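Local structure of magnesium transporter MgtE (Enterococcus faecalis, 2OUX) at residues 97-102 / 142-147; 153-158 / 200-205; 170-175 / 232-237. The protein probably transports magnesium ions across the cell membrane as a homodimer, this piece being its cytosolic N domain and paired CBS domains. One frame throughout, in Å; residues are numbered along the deposited sequence.

Contact 1. Residues 97-102 / 142-147. With MG (magnesium ion), chain F.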
# COMPACT_ATOMS: atom_id res chain seq x y z
N TYR A 97 1.31 1.77 -17.63
CA TYR A 97 2.41 1.18 -16.87
C TYR A 97 2.74 -0.10 -17.62
O TYR A 97 1.84 -0.83 -18.07
CB TYR A 97 2.00 0.88 -15.44
CG TYR A 97 1.92 2.13 -14.61
CD1 TYR A 97 3.08 2.85 -14.32
CD2 TYR A 97 0.70 2.63 -14.18
CE1 TYR A 97 3.02 4.05 -13.62
CE2 TYR A 97 0.62 3.83 -13.47
CZ TYR A 97 1.79 4.53 -13.20
OH TYR A 97 1.73 5.72 -12.52
N THR A 98 4.03 -0.37 -17.77
CA THR A 98 4.48 -1.54 -18.50
C THR A 98 3.76 -2.85 -18.17
O THR A 98 3.35 -3.57 -19.07
CB THR A 98 5.97 -1.72 -18.30
OG1 THR A 98 6.62 -0.46 -18.55
CG2 THR A 98 6.51 -2.78 -19.26
N ASP A 99 3.58 -3.17 -16.90
CA ASP A 99 2.92 -4.42 -16.59
C ASP A 99 1.55 -4.47 -17.26
O ASP A 99 1.16 -5.50 -17.83
CB ASP A 99 2.80 -4.61 -15.08
CG ASP A 99 1.98 -3.53 -14.41
OD1 ASP A 99 1.71 -2.47 -15.01
OD2 ASP A 99 1.61 -3.77 -13.25
N ASN A 100 0.82 -3.36 -17.22
CA ASN A 100 -0.50 -3.30 -17.82
C ASN A 100 -0.43 -3.33 -19.33
O ASN A 100 -1.31 -3.91 -19.98
CB ASN A 100 -1.24 -2.04 -17.36
CG ASN A 100 -1.47 -2.01 -15.86
OD1 ASN A 100 -1.76 -3.04 -15.25
ND2 ASN A 100 -1.36 -0.82 -15.27
N ALA A 101 0.59 -2.71 -19.90
CA ALA A 101 0.74 -2.71 -21.35
C ALA A 101 0.97 -4.14 -21.85
O ALA A 101 0.27 -4.61 -22.75
CB ALA A 101 1.89 -1.81 -21.77
N VAL A 102 1.95 -4.82 -21.26
CA VAL A 102 2.26 -6.19 -21.63
C VAL A 102 1.01 -7.06 -21.57
O VAL A 102 0.76 -7.87 -22.47
CB VAL A 102 3.36 -6.79 -20.71
CG1 VAL A 102 3.37 -8.31 -20.81
CG2 VAL A 102 4.71 -6.24 -21.11
N ILE A 142 4.31 -10.26 -13.47
CA ILE A 142 3.38 -9.39 -12.77
C ILE A 142 4.04 -8.13 -12.20
O ILE A 142 3.39 -7.33 -11.54
CB ILE A 142 2.66 -10.12 -11.62
CG1 ILE A 142 3.69 -10.68 -10.64
CG2 ILE A 142 1.78 -11.24 -12.19
CD1 ILE A 142 3.08 -11.17 -9.35
N MSE A 143 5.33 -7.97 -12.46
CA MSE A 143 6.05 -6.80 -11.97
C MSE A 143 5.96 -5.67 -12.98
O MSE A 143 5.47 -5.85 -14.10
CB MSE A 143 7.53 -7.13 -11.75
CG MSE A 143 8.30 -7.30 -13.05
SE MSE A 143 10.19 -7.59 -12.74
CE MSE A 143 10.85 -7.09 -14.50
N THR A 144 6.45 -4.49 -12.60
CA THR A 144 6.45 -3.36 -13.51
C THR A 144 7.73 -2.58 -13.30
O THR A 144 8.37 -2.68 -12.24
CB THR A 144 5.20 -2.47 -13.33
OG1 THR A 144 5.00 -1.72 -14.53
CG2 THR A 144 5.35 -1.53 -12.14
N THR A 145 8.12 -1.81 -14.30
CA THR A 145 9.38 -1.09 -14.28
C THR A 145 9.46 0.32 -13.70
O THR A 145 10.55 0.83 -13.46
CB THR A 145 9.93 -1.00 -15.71
OG1 THR A 145 8.95 -0.36 -16.54
CG2 THR A 145 10.20 -2.41 -16.26
N GLU A 146 8.33 0.96 -13.46
CA GLU A 146 8.37 2.32 -12.96
C GLU A 146 8.56 2.47 -11.45
O GLU A 146 7.63 2.81 -10.73
CB GLU A 146 7.12 3.05 -13.43
CG GLU A 146 6.93 2.99 -14.96
CD GLU A 146 6.32 1.66 -15.43
OE1 GLU A 146 5.93 0.84 -14.58
OE2 GLU A 146 6.22 1.44 -16.66
N PHE A 147 9.78 2.21 -10.99
CA PHE A 147 10.14 2.31 -9.57
C PHE A 147 11.19 3.40 -9.39
O PHE A 147 11.83 3.83 -10.35
CB PHE A 147 10.70 0.97 -9.07
CG PHE A 147 11.91 0.49 -9.83
CD1 PHE A 147 13.15 1.10 -9.65
CD2 PHE A 147 11.81 -0.54 -10.77
CE1 PHE A 147 14.27 0.69 -10.39
CE2 PHE A 147 12.92 -0.95 -11.51
CZ PHE A 147 14.15 -0.33 -11.32
MG MG F . 0.71 -2.87 -11.58
O HOH W 1 0.69 -6.59 -12.83
O HOH W 2 0.78 -0.96 -12.89
O HOH W 3 -1.50 -3.09 -12.58
O HOH W 4 2.71 -2.45 -10.63
O HOH W 5 -0.33 -1.64 -10.22
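This contact lies beside a magnesium site where the N domain meets the CBS domains of the cytosolic part of MgtE; D99 of 97-102 is a ligand of the ion. The start of helix 98-107 meets the loop 142-147, which leads from helix 139-142 to strand 149-150. Y97 is the N-cap residue, and the first backbone N-H groups of the helix point at side chains of the loop. E146 has CG beside its backbone N, and its chain bends at chi2 (80°), which turns the carboxylate toward the helix start. Its OE2 takes two bonds from one residue. T98 N donates to E146 OE2 at 3.1 Å along an almost straight line (175°), meeting the syn lone pair of OE2. T98 OG1 donates to the same OE2 at 2.7 Å, from above the carboxylate plane. The other oxygen, OE1, accepts from T144 OG1 within the loop at 2.7 Å, again through a syn lone pair. T144 OG1, anti to its own backbone N, in turn accepts from D99 N at 3.1 Å. The E146 carboxylate, at the N-terminus of helix 98-107, is probably stabilised by the helix dipole. The Y97 ring presents an edge to E146, with E146 CG in its plane, and stands 72° from the carboxylate. D99 CB rests on the carbonyl of M143, a selenomethionine. D252 from helix 250-262 is the second protein ligand of the ion and completes the site, together with four waters. Water 2 also donates to D99 OD1. N100, a second-shell residue, accepts from water 3 through OD1 and probably helps to place it. Water 1, not itself on the ion, probably bridges D99 OD2 and I142 O. The bond from D99 OD2 to MG is 2.1 Å long.

Contact 2. Residues 153-158 / 200-205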
# COMPACT_ATOMS: atom_id res chain seq x y z
N ASN A 153 25.56 7.22 -1.65
CA ASN A 153 26.30 8.45 -1.30
C ASN A 153 25.63 9.72 -1.78
O ASN A 153 26.24 10.57 -2.42
CB ASN A 153 27.73 8.37 -1.84
CG ASN A 153 28.59 9.56 -1.42
OD1 ASN A 153 28.82 10.49 -2.21
ND2 ASN A 153 29.05 9.55 -0.17
N GLN A 154 24.35 9.85 -1.46
CA GLN A 154 23.56 11.00 -1.83
C GLN A 154 22.86 11.48 -0.56
O GLN A 154 22.72 10.71 0.39
CB GLN A 154 22.56 10.57 -2.90
CG GLN A 154 21.43 11.51 -3.18
CD GLN A 154 20.60 11.04 -4.36
OE1 GLN A 154 20.34 9.85 -4.52
NE2 GLN A 154 20.19 11.98 -5.21
N THR A 155 22.43 12.73 -0.55
CA THR A 155 21.74 13.28 0.61
C THR A 155 20.23 13.13 0.43
O THR A 155 19.75 12.93 -0.68
CB THR A 155 22.02 14.76 0.77
OG1 THR A 155 21.61 15.43 -0.43
CG2 THR A 155 23.50 15.00 1.00
N VAL A 156 19.48 13.24 1.53
CA VAL A 156 18.03 13.12 1.46
C VAL A 156 17.52 14.29 0.64
O VAL A 156 16.55 14.17 -0.13
CB VAL A 156 17.37 13.12 2.86
CG1 VAL A 156 18.14 12.22 3.82
CG2 VAL A 156 17.28 14.53 3.39
N ARG A 157 18.17 15.44 0.79
CA ARG A 157 17.79 16.63 0.05
C ARG A 157 17.80 16.31 -1.44
O ARG A 157 16.92 16.71 -2.19
CB ARG A 157 18.78 17.76 0.34
CG ARG A 157 18.62 18.99 -0.54
CD ARG A 157 19.70 20.03 -0.19
NE ARG A 157 21.04 19.44 -0.25
CZ ARG A 157 21.62 19.01 -1.37
NH1 ARG A 157 20.99 19.10 -2.53
NH2 ARG A 157 22.83 18.47 -1.32
N SER A 158 18.82 15.57 -1.86
CA SER A 158 18.99 15.17 -3.24
C SER A 158 17.97 14.10 -3.63
O SER A 158 17.40 14.13 -4.72
CB SER A 158 20.42 14.65 -3.43
OG SER A 158 20.67 14.33 -4.78
N ASP A 200 20.64 17.32 5.06
CA ASP A 200 22.05 16.96 4.87
C ASP A 200 22.41 15.50 5.14
O ASP A 200 23.47 15.04 4.72
CB ASP A 200 22.92 17.89 5.72
CG ASP A 200 22.85 19.34 5.26
OD1 ASP A 200 23.27 19.64 4.12
OD2 ASP A 200 22.35 20.19 6.02
N THR A 201 21.55 14.76 5.81
CA THR A 201 21.85 13.36 6.10
C THR A 201 22.12 12.56 4.82
O THR A 201 21.48 12.77 3.78
CB THR A 201 20.71 12.70 6.86
OG1 THR A 201 20.37 13.49 8.00
CG2 THR A 201 21.11 11.30 7.32
N LEU A 202 23.06 11.63 4.89
CA LEU A 202 23.40 10.80 3.74
C LEU A 202 22.54 9.54 3.68
O LEU A 202 22.45 8.78 4.65
CB LEU A 202 24.87 10.41 3.77
CG LEU A 202 25.83 11.28 2.94
CD1 LEU A 202 25.61 12.74 3.25
CD2 LEU A 202 27.27 10.86 3.22
N ILE A 203 21.90 9.33 2.53
CA ILE A 203 21.04 8.18 2.30
C ILE A 203 21.70 6.92 2.85
O ILE A 203 21.05 6.11 3.51
CB ILE A 203 20.75 7.99 0.77
CG1 ILE A 203 19.85 9.12 0.27
CG2 ILE A 203 20.17 6.61 0.52
CD1 ILE A 203 18.49 9.16 0.95
N ALA A 204 23.00 6.77 2.59
CA ALA A 204 23.76 5.61 3.04
C ALA A 204 23.74 5.44 4.55
O ALA A 204 23.97 4.33 5.05
CB ALA A 204 25.20 5.72 2.55
N ASP A 205 23.49 6.52 5.28
CA ASP A 205 23.47 6.44 6.73
C ASP A 205 22.12 6.07 7.33
O ASP A 205 22.06 5.64 8.49
CB ASP A 205 23.96 7.75 7.34
CG ASP A 205 25.47 7.90 7.25
OD1 ASP A 205 26.17 6.87 7.43
OD2 ASP A 205 25.97 9.02 7.01
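T155 holds OG1 in the crowded position between its backbone N and carbonyl carbon (chi1 59°). From there OG1 accepts from S158 N at 3.1 Å, which makes T155 the N-cap of helix 156-166. The same torsion puts CG2 beside the backbone N, where it meets L202 CD1 at 3.8 Å. I203 has CG1 beside its backbone N (chi1 -70°), which lays CG1 against Q154 O. Its chi2 (-61°) then carries CD1 over to V156. The two backbones form a single beta bridge between T155 and L202. I203 N donates to Q154 O at 2.7 Å, and V156 N donates to T201 O at 3.0 Å. Both donors lie nearly along the C=O axis of their acceptor. Each carbonyl also receives a CA-H contact, from L202 CA and T155 CA respectively. V156 CG1 lies 4.2 Å from I203 CD1. At the exposed margin N153 and L202 run side by side, pointing the same way. Q154 NE2 donates to S158 OG within its own segment, a very short bond with the hydroxyl in the amide plane. The bridge ties the entry of helix 156-166 to the start of the short helix 203-206 in the first CBS domain. V156 and I203 both pack on L194 of helix 191-194, while V156 and T201 touch I206.

Contact 3. Residues 170-175 / 232-237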
# COMPACT_ATOMS: atom_id res chain seq x y z
N ALA A 170 6.84 7.31 -11.91
CA ALA A 170 6.86 6.15 -11.01
C ALA A 170 5.53 5.57 -10.54
O ALA A 170 4.60 6.31 -10.24
CB ALA A 170 7.71 6.49 -9.80
N GLU A 171 5.45 4.24 -10.50
CA GLU A 171 4.25 3.53 -10.01
C GLU A 171 4.02 4.05 -8.60
O GLU A 171 2.97 4.57 -8.27
CB GLU A 171 4.51 2.02 -9.91
CG GLU A 171 3.85 1.11 -10.95
CD GLU A 171 2.38 0.86 -10.71
OE1 GLU A 171 1.98 0.48 -9.60
OE2 GLU A 171 1.60 1.05 -11.65
N THR A 172 5.04 3.88 -7.76
CA THR A 172 4.97 4.32 -6.38
C THR A 172 6.32 4.89 -5.97
O THR A 172 7.36 4.50 -6.49
CB THR A 172 4.64 3.15 -5.45
OG1 THR A 172 4.42 3.64 -4.12
CG2 THR A 172 5.79 2.14 -5.42
N ILE A 173 6.28 5.81 -5.02
CA ILE A 173 7.49 6.43 -4.51
C ILE A 173 7.54 6.17 -3.02
O ILE A 173 8.41 6.68 -2.33
CB ILE A 173 7.50 7.96 -4.75
CG1 ILE A 173 6.44 8.65 -3.87
CG2 ILE A 173 7.24 8.26 -6.22
CD1 ILE A 173 6.63 10.15 -3.77
N TYR A 174 6.60 5.38 -2.51
CA TYR A 174 6.55 5.11 -1.08
C TYR A 174 7.68 4.25 -0.57
O TYR A 174 7.86 4.08 0.63
CB TYR A 174 5.17 4.58 -0.70
CG TYR A 174 4.11 5.65 -0.92
CD1 TYR A 174 4.43 7.00 -0.74
CD2 TYR A 174 2.82 5.34 -1.35
CE1 TYR A 174 3.50 8.01 -1.00
CE2 TYR A 174 1.88 6.34 -1.60
CZ TYR A 174 2.23 7.68 -1.43
OH TYR A 174 1.32 8.68 -1.69
N TYR A 175 8.44 3.70 -1.50
CA TYR A 175 9.62 2.92 -1.17
C TYR A 175 10.65 3.44 -2.15
O TYR A 175 10.35 3.61 -3.34
CB TYR A 175 9.41 1.42 -1.40
CG TYR A 175 8.73 0.70 -0.26
CD1 TYR A 175 9.24 0.80 1.03
CD2 TYR A 175 7.58 -0.06 -0.47
CE1 TYR A 175 8.62 0.16 2.09
CE2 TYR A 175 6.95 -0.70 0.59
CZ TYR A 175 7.47 -0.59 1.86
OH TYR A 175 6.85 -1.22 2.92
N PHE A 232 3.98 -5.45 2.94
CA PHE A 232 4.57 -4.44 2.06
C PHE A 232 3.57 -4.01 1.00
O PHE A 232 2.71 -4.81 0.60
CB PHE A 232 5.78 -4.99 1.32
CG PHE A 232 6.98 -5.24 2.18
CD1 PHE A 232 7.26 -4.44 3.27
CD2 PHE A 232 7.90 -6.22 1.82
CE1 PHE A 232 8.44 -4.60 3.99
CE2 PHE A 232 9.08 -6.39 2.53
CZ PHE A 232 9.35 -5.58 3.62
N LEU A 233 3.68 -2.77 0.52
CA LEU A 233 2.79 -2.28 -0.52
C LEU A 233 3.47 -2.51 -1.86
O LEU A 233 2.89 -2.30 -2.92
CB LEU A 233 2.47 -0.80 -0.29
CG LEU A 233 3.65 0.18 -0.22
CD1 LEU A 233 4.06 0.61 -1.63
CD2 LEU A 233 3.22 1.40 0.60
N ALA A 234 4.72 -2.96 -1.80
CA ALA A 234 5.49 -3.27 -3.00
C ALA A 234 6.72 -4.08 -2.62
O ALA A 234 7.16 -4.05 -1.47
CB ALA A 234 5.91 -1.99 -3.72
N VAL A 235 7.27 -4.82 -3.58
CA VAL A 235 8.46 -5.62 -3.34
C VAL A 235 9.33 -5.65 -4.59
O VAL A 235 8.84 -5.89 -5.69
CB VAL A 235 8.10 -7.07 -2.88
CG1 VAL A 235 7.43 -7.85 -4.01
CG2 VAL A 235 9.35 -7.77 -2.37
N PRO A 236 10.63 -5.38 -4.43
CA PRO A 236 11.56 -5.38 -5.56
C PRO A 236 11.85 -6.74 -6.16
O PRO A 236 11.78 -7.77 -5.48
CB PRO A 236 12.81 -4.69 -4.99
CG PRO A 236 12.77 -5.07 -3.57
CD PRO A 236 11.31 -4.96 -3.19
N VAL A 237 12.16 -6.74 -7.45
CA VAL A 237 12.45 -7.96 -8.20
C VAL A 237 13.84 -7.87 -8.82
O VAL A 237 14.22 -6.84 -9.37
CB VAL A 237 11.41 -8.15 -9.33
CG1 VAL A 237 11.65 -9.48 -10.03
CG2 VAL A 237 10.01 -8.09 -8.77
O HOH W 6 4.15 -1.06 2.62
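T172 is the first residue of 170-175 to touch 232-237; the segment runs from a loop into strand 175-179. Its OG1 stands anti to the backbone N and accepts from Y174 N at 3.2 Å, closing an ST turn. The same oxygen sits against L233 CD1. T172 CG2 approaches A234 CB more loosely. I173 turns its side chain from 232-237 and packs on R192 of the second subunit. Y174 touches L233 through CB, which is 4.0 Å from L233 CD2. Its ring leads off to the dimer interface, where it stacks on Y174 of the second subunit and its OH is hydrogen-bonded to the backbone N of R192 there. Y175 carries most of the contact. Its CG lies beside the backbone N (chi1 -83°), so the ring reaches across to residues 232-234. L233 meets it tip to tip, with CG 3.5 Å from Y175 CE2 and CD1 close to both CD2 and CE2. The L233 chain starts in the crowded position (chi1 57°), which swings CD1 and CD2 back toward the loop. A234 CB touches Y175 CD2 at 4.1 Å. Farther along the ring, Y175 OH is 3.3 Å from F232 CD1. The F232 ring meets that of Y175 obliquely, with planes 80° apart. No direct hydrogen bond joins the segments. Instead water 6 lies 2.7 Å from Y175 OH and accepts a weak bond from L233 N. L233 also packs on L233 of the second subunit. Next to Y175, A234 and Y177 bind a magnesium ion. The two segments come from the two CBS motifs, and this mostly apolar contact is part of the interface between them in the CBS pair.

Contacts 1 and 3 lie near the middle of the chain, with centres 12 Å apart, and touch. E146 O probably accepts a hydrogen bond from E171 N, and M143 packs on V237. Contact 2 lies at the outer end of the first CBS domain and meets neither; its nearest atoms are about 12 Å from contact 1. Contacts 2 and 3 share helix 156-166 as a neighbour: one sits at its start, the other follows its end. Chemistry changes with place. Contact 1 joins two domains through carboxylate and hydroxyl bonds, beside a metal held by D99 and D252. Contact 2 is mainly backbone bonding with exposed margins. Contact 3 is mostly apolar and borders the second subunit.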